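Local coordinates for protein MAR1 Ribonuclease (Caenorhabditis elegans, PDB 2B34) that is probably a hydrolase of the isochorismatase family, described as a ribonuclease, whose substrate remains uncertain, at residues 111-120 and 143-154. Residues are numbered along the deposited sequence; the frame is centred on the assembly and turned at random.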
loop_
_atom_site.group_PDB
_atom_site.type_symbol
_atom_site.label_atom_id
_atom_site.label_comp_id
_atom_site.label_asym_id
_atom_site.label_seq_id
_atom_site.Cartn_x
_atom_site.Cartn_y
_atom_site.Cartn_z
ATOM N N ALA A 111 -11.396 1.934 15.055
ATOM C CA ALA A 111 -10.102 1.794 14.397
ATOM C C ALA A 111 -9.566 3.157 13.969
ATOM O O ALA A 111 -8.375 3.420 14.069
ATOM C CB ALA A 111 -10.218 0.867 13.187
ATOM N N HIS A 112 -10.471 4.023 13.520
ATOM C CA HIS A 112 -10.125 5.346 13.004
ATOM C C HIS A 112 -10.272 6.444 14.057
ATOM O O HIS A 112 -10.118 7.629 13.748
ATOM C CB HIS A 112 -11.008 5.662 11.799
ATOM C CG HIS A 112 -12.457 5.804 12.142
ATOM N ND1 HIS A 112 -13.204 4.770 12.667
ATOM C CD2 HIS A 112 -13.295 6.864 12.046
ATOM C CE1 HIS A 112 -14.440 5.187 12.876
ATOM N NE2 HIS A 112 -14.521 6.454 12.507
ATOM N N VAL A 113 -10.587 6.056 15.293
ATOM C CA VAL A 113 -10.727 7.014 16.398
ATOM C C VAL A 113 -9.838 6.627 17.598
ATOM O O VAL A 113 -8.682 7.036 17.622
ATOM C CB VAL A 113 -12.216 7.274 16.782
ATOM C CG1 VAL A 113 -12.336 8.462 17.715
ATOM C CG2 VAL A 113 -13.066 7.511 15.538
ATOM N N CYS A 114 -10.346 5.843 18.560
ATOM C CA CYS A 114 -9.538 5.400 19.726
ATOM C C CYS A 114 -8.243 4.736 19.305
ATOM O O CYS A 114 -7.180 5.097 19.795
ATOM C CB CYS A 114 -10.293 4.431 20.664
ATOM S SG CYS A 114 -9.264 3.674 22.034
ATOM N N VAL A 115 -8.347 3.759 18.407
ATOM C CA VAL A 115 -7.206 2.931 18.027
ATOM C C VAL A 115 -6.171 3.773 17.291
ATOM O O VAL A 115 -4.982 3.665 17.570
ATOM C CB VAL A 115 -7.631 1.693 17.185
ATOM C CG1 VAL A 115 -6.426 0.833 16.833
ATOM C CG2 VAL A 115 -8.669 0.859 17.939
ATOM N N LEU A 116 -6.636 4.616 16.368
ATOM C CA LEU A 116 -5.758 5.516 15.622
ATOM C C LEU A 116 -5.108 6.563 16.529
ATOM O O LEU A 116 -3.893 6.754 16.479
ATOM C CB LEU A 116 -6.506 6.196 14.466
ATOM C CG LEU A 116 -5.698 7.144 13.566
ATOM C CD1 LEU A 116 -4.495 6.430 12.943
ATOM C CD2 LEU A 116 -6.582 7.765 12.484
ATOM N N GLN A 117 -5.915 7.236 17.346
ATOM C CA GLN A 117 -5.401 8.253 18.273
ATOM C C GLN A 117 -4.447 7.656 19.304
ATOM O O GLN A 117 -3.416 8.255 19.618
ATOM C CB GLN A 117 -6.537 9.012 18.971
ATOM C CG GLN A 117 -7.422 9.866 18.048
ATOM C CD GLN A 117 -6.639 10.846 17.186
ATOM O OE1 GLN A 117 -5.656 11.446 17.629
ATOM N NE2 GLN A 117 -7.077 11.015 15.947
ATOM N N THR A 118 -4.790 6.479 19.822
ATOM C CA THR A 118 -3.896 5.749 20.730
ATOM C C THR A 118 -2.582 5.440 20.025
ATOM O O THR A 118 -1.510 5.708 20.565
ATOM C CB THR A 118 -4.543 4.447 21.271
ATOM O OG1 THR A 118 -5.733 4.771 21.994
ATOM C CG2 THR A 118 -3.591 3.694 22.197
ATOM N N THR A 119 -2.688 4.888 18.815
ATOM C CA THR A 119 -1.536 4.553 17.966
ATOM C C THR A 119 -0.581 5.741 17.791
ATOM O O THR A 119 0.624 5.601 18.006
ATOM C CB THR A 119 -2.003 4.007 16.583
ATOM O OG1 THR A 119 -2.624 2.727 16.762
ATOM C CG2 THR A 119 -0.839 3.867 15.606
ATOM N N TYR A 120 -1.125 6.898 17.413
ATOM C CA TYR A 120 -0.330 8.122 17.250
ATOM C C TYR A 120 0.361 8.549 18.543
ATOM O O TYR A 120 1.552 8.874 18.538
ATOM C CB TYR A 120 -1.197 9.284 16.757
ATOM C CG TYR A 120 -1.607 9.258 15.300
ATOM C CD1 TYR A 120 -1.028 8.365 14.385
ATOM C CD2 TYR A 120 -2.560 10.165 14.824
ATOM C CE1 TYR A 120 -1.414 8.367 13.040
ATOM C CE2 TYR A 120 -2.945 10.176 13.490
ATOM C CZ TYR A 120 -2.370 9.280 12.603
ATOM O OH TYR A 120 -2.761 9.308 11.281
ATOM N N ASP A 143 -13.871 3.596 6.905
ATOM C CA ASP A 143 -13.174 4.127 8.082
ATOM C C ASP A 143 -12.081 3.177 8.579
ATOM O O ASP A 143 -10.958 3.606 8.840
ATOM C CB ASP A 143 -14.175 4.432 9.208
ATOM C CG ASP A 143 -14.886 5.765 9.016
ATOM O OD1 ASP A 143 -14.359 6.627 8.280
ATOM O OD2 ASP A 143 -15.973 5.953 9.601
ATOM N N ARG A 144 -12.428 1.895 8.696
ATOM C CA ARG A 144 -11.506 0.838 9.122
ATOM C C ARG A 144 -10.349 0.666 8.130
ATOM O O ARG A 144 -9.182 0.591 8.532
ATOM C CB ARG A 144 -12.266 -0.488 9.263
ATOM C CG ARG A 144 -11.452 -1.645 9.853
ATOM C CD ARG A 144 -12.180 -2.974 9.691
ATOM N NE ARG A 144 -11.427 -4.087 10.273
ATOM C CZ ARG A 144 -11.633 -5.371 9.994
ATOM N NH1 ARG A 144 -12.562 -5.731 9.114
ATOM N NH2 ARG A 144 -10.890 -6.302 10.582
ATOM N N HIS A 145 -10.689 0.598 6.843
ATOM C CA HIS A 145 -9.711 0.412 5.771
ATOM C C HIS A 145 -8.619 1.474 5.830
ATOM O O HIS A 145 -7.429 1.157 5.837
ATOM C CB HIS A 145 -10.408 0.446 4.405
ATOM C CG HIS A 145 -9.527 0.045 3.259
ATOM N ND1 HIS A 145 -8.862 0.963 2.473
ATOM C CD2 HIS A 145 -9.215 -1.173 2.757
ATOM C CE1 HIS A 145 -8.170 0.327 1.543
ATOM N NE2 HIS A 145 -8.367 -0.971 1.693
ATOM N N PHE A 146 -9.031 2.735 5.888
ATOM C CA PHE A 146 -8.077 3.829 5.889
ATOM C C PHE A 146 -7.457 4.089 7.251
ATOM O O PHE A 146 -6.399 4.699 7.330
ATOM C CB PHE A 146 -8.692 5.089 5.270
ATOM C CG PHE A 146 -8.810 5.007 3.777
ATOM C CD1 PHE A 146 -7.736 5.368 2.963
ATOM C CD2 PHE A 146 -9.973 4.522 3.182
ATOM C CE1 PHE A 146 -7.824 5.267 1.576
ATOM C CE2 PHE A 146 -10.074 4.420 1.794
ATOM C CZ PHE A 146 -8.997 4.797 0.990
ATOM N N ALA A 147 -8.105 3.608 8.315
ATOM C CA ALA A 147 -7.501 3.625 9.647
ATOM C C ALA A 147 -6.173 2.889 9.593
ATOM O O ALA A 147 -5.159 3.410 10.046
ATOM C CB ALA A 147 -8.412 2.986 10.672
ATOM N N PHE A 148 -6.189 1.691 9.008
ATOM C CA PHE A 148 -4.991 0.859 8.886
ATOM C C PHE A 148 -3.917 1.556 8.046
ATOM O O PHE A 148 -2.734 1.502 8.375
ATOM C CB PHE A 148 -5.334 -0.510 8.284
ATOM C CG PHE A 148 -6.237 -1.369 9.151
ATOM C CD1 PHE A 148 -6.123 -1.363 10.541
ATOM C CD2 PHE A 148 -7.179 -2.213 8.562
ATOM C CE1 PHE A 148 -6.951 -2.167 11.334
ATOM C CE2 PHE A 148 -8.011 -3.026 9.346
ATOM C CZ PHE A 148 -7.892 -3.003 10.737
ATOM N N LYS A 149 -4.348 2.209 6.969
ATOM C CA LYS A 149 -3.457 2.981 6.101
ATOM C C LYS A 149 -2.760 4.117 6.853
ATOM O O LYS A 149 -1.548 4.279 6.740
ATOM C CB LYS A 149 -4.221 3.545 4.898
ATOM C CG LYS A 149 -4.871 2.486 4.009
ATOM C CD LYS A 149 -5.086 2.999 2.584
ATOM C CE LYS A 149 -3.937 2.600 1.645
ATOM N NZ LYS A 149 -2.590 3.136 2.049
ATOM N N GLN A 150 -3.530 4.887 7.623
ATOM C CA GLN A 150 -2.985 5.986 8.426
ATOM C C GLN A 150 -2.042 5.470 9.503
ATOM O O GLN A 150 -1.011 6.085 9.780
ATOM C CB GLN A 150 -4.104 6.802 9.076
ATOM C CG GLN A 150 -5.034 7.480 8.091
ATOM C CD GLN A 150 -6.287 8.029 8.745
ATOM O OE1 GLN A 150 -6.260 9.093 9.358
ATOM N NE2 GLN A 150 -7.398 7.314 8.598
ATOM N N MET A 151 -2.406 4.344 10.113
ATOM C CA MET A 151 -1.572 3.716 11.131
ATOM C C MET A 151 -0.209 3.323 10.568
ATOM O O MET A 151 0.818 3.625 11.171
ATOM C CB MET A 151 -2.272 2.499 11.741
ATOM C CG MET A 151 -3.455 2.835 12.627
ATOM S SD MET A 151 -4.431 1.361 12.984
ATOM C CE MET A 151 -6.013 2.074 13.365
ATOM N N GLU A 152 -0.202 2.671 9.408
ATOM C CA GLU A 152 1.057 2.233 8.800
ATOM C C GLU A 152 1.881 3.389 8.223
ATOM O O GLU A 152 3.108 3.315 8.211
ATOM C CB GLU A 152 0.839 1.117 7.771
ATOM C CG GLU A 152 0.601 1.571 6.342
ATOM C CD GLU A 152 0.396 0.409 5.394
ATOM O OE1 GLU A 152 1.105 -0.613 5.535
ATOM O OE2 GLU A 152 -0.482 0.517 4.510
ATOM N N GLN A 153 1.211 4.443 7.751
ATOM C CA GLN A 153 1.894 5.670 7.321
ATOM C C GLN A 153 2.706 6.264 8.475
ATOM O O GLN A 153 3.820 6.753 8.274
ATOM C CB GLN A 153 0.896 6.715 6.793
ATOM C CG GLN A 153 0.348 6.452 5.385
ATOM C CD GLN A 153 -0.595 7.555 4.899
ATOM O OE1 GLN A 153 -1.789 7.564 5.211
ATOM N NE2 GLN A 153 -0.057 8.485 4.122
ATOM N N ALA A 154 2.141 6.207 9.681
ATOM C CA ALA A 154 2.791 6.733 10.884
ATOM C C ALA A 154 3.879 5.813 11.450
ATOM O O ALA A 154 4.665 6.234 12.292
ATOM C CB ALA A 154 1.749 7.040 11.948
HETATM O O HOH W 1 -4.735 10.743 10.535
HETATM O O HOH W 2 -0.622 8.679 9.227
#
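Asp143 lies flat over one face of the His112 imidazole: its CB sits 3.6 Å from the ring centroid, a CH-pi contact, and its carboxylate plane is turned only 16° from the ring. The opposite face takes CG2 of Val113, and the polar ends look across the subunit boundary, His112 NE2 bonding to Glu162 and Asp143 OD1 to Thr160 of a neighbouring subunit. One turn on, Ala147 brings the backbones together, its CB 3.8 Å from Ala111 CB, with the His112 backbone beside it. From here the helical segments 114-120 and 143-154 run almost parallel, 2° apart with axes 10.1 Å apart, as neighbours in the alpha/beta/alpha layering of the isochorismatase fold; Leu106 and Val131 of the parallel sheet lie against Val115 and Met151. The extended Gln150 side chain lets NE2 donate to Phe146 O one turn earlier, at 3.1 Å, while OE1 and the backbone O reach Tyr120 OH through two separate waters. Leu116 CD2 packs against that amide, and CD1 meets Met151 CG at 3.8 Å while also lying over one face of the Tyr120 ring, toward its rim. Met151 CG also approaches Thr119 CG2, at 4.1 Å; the chain, extended beyond CG (chi2 167°), crosses Leu116 and Val115 obliquely. At the far end Ala154 CB touches Tyr120 CE1 at 3.6 Å, approaching the ring obliquely.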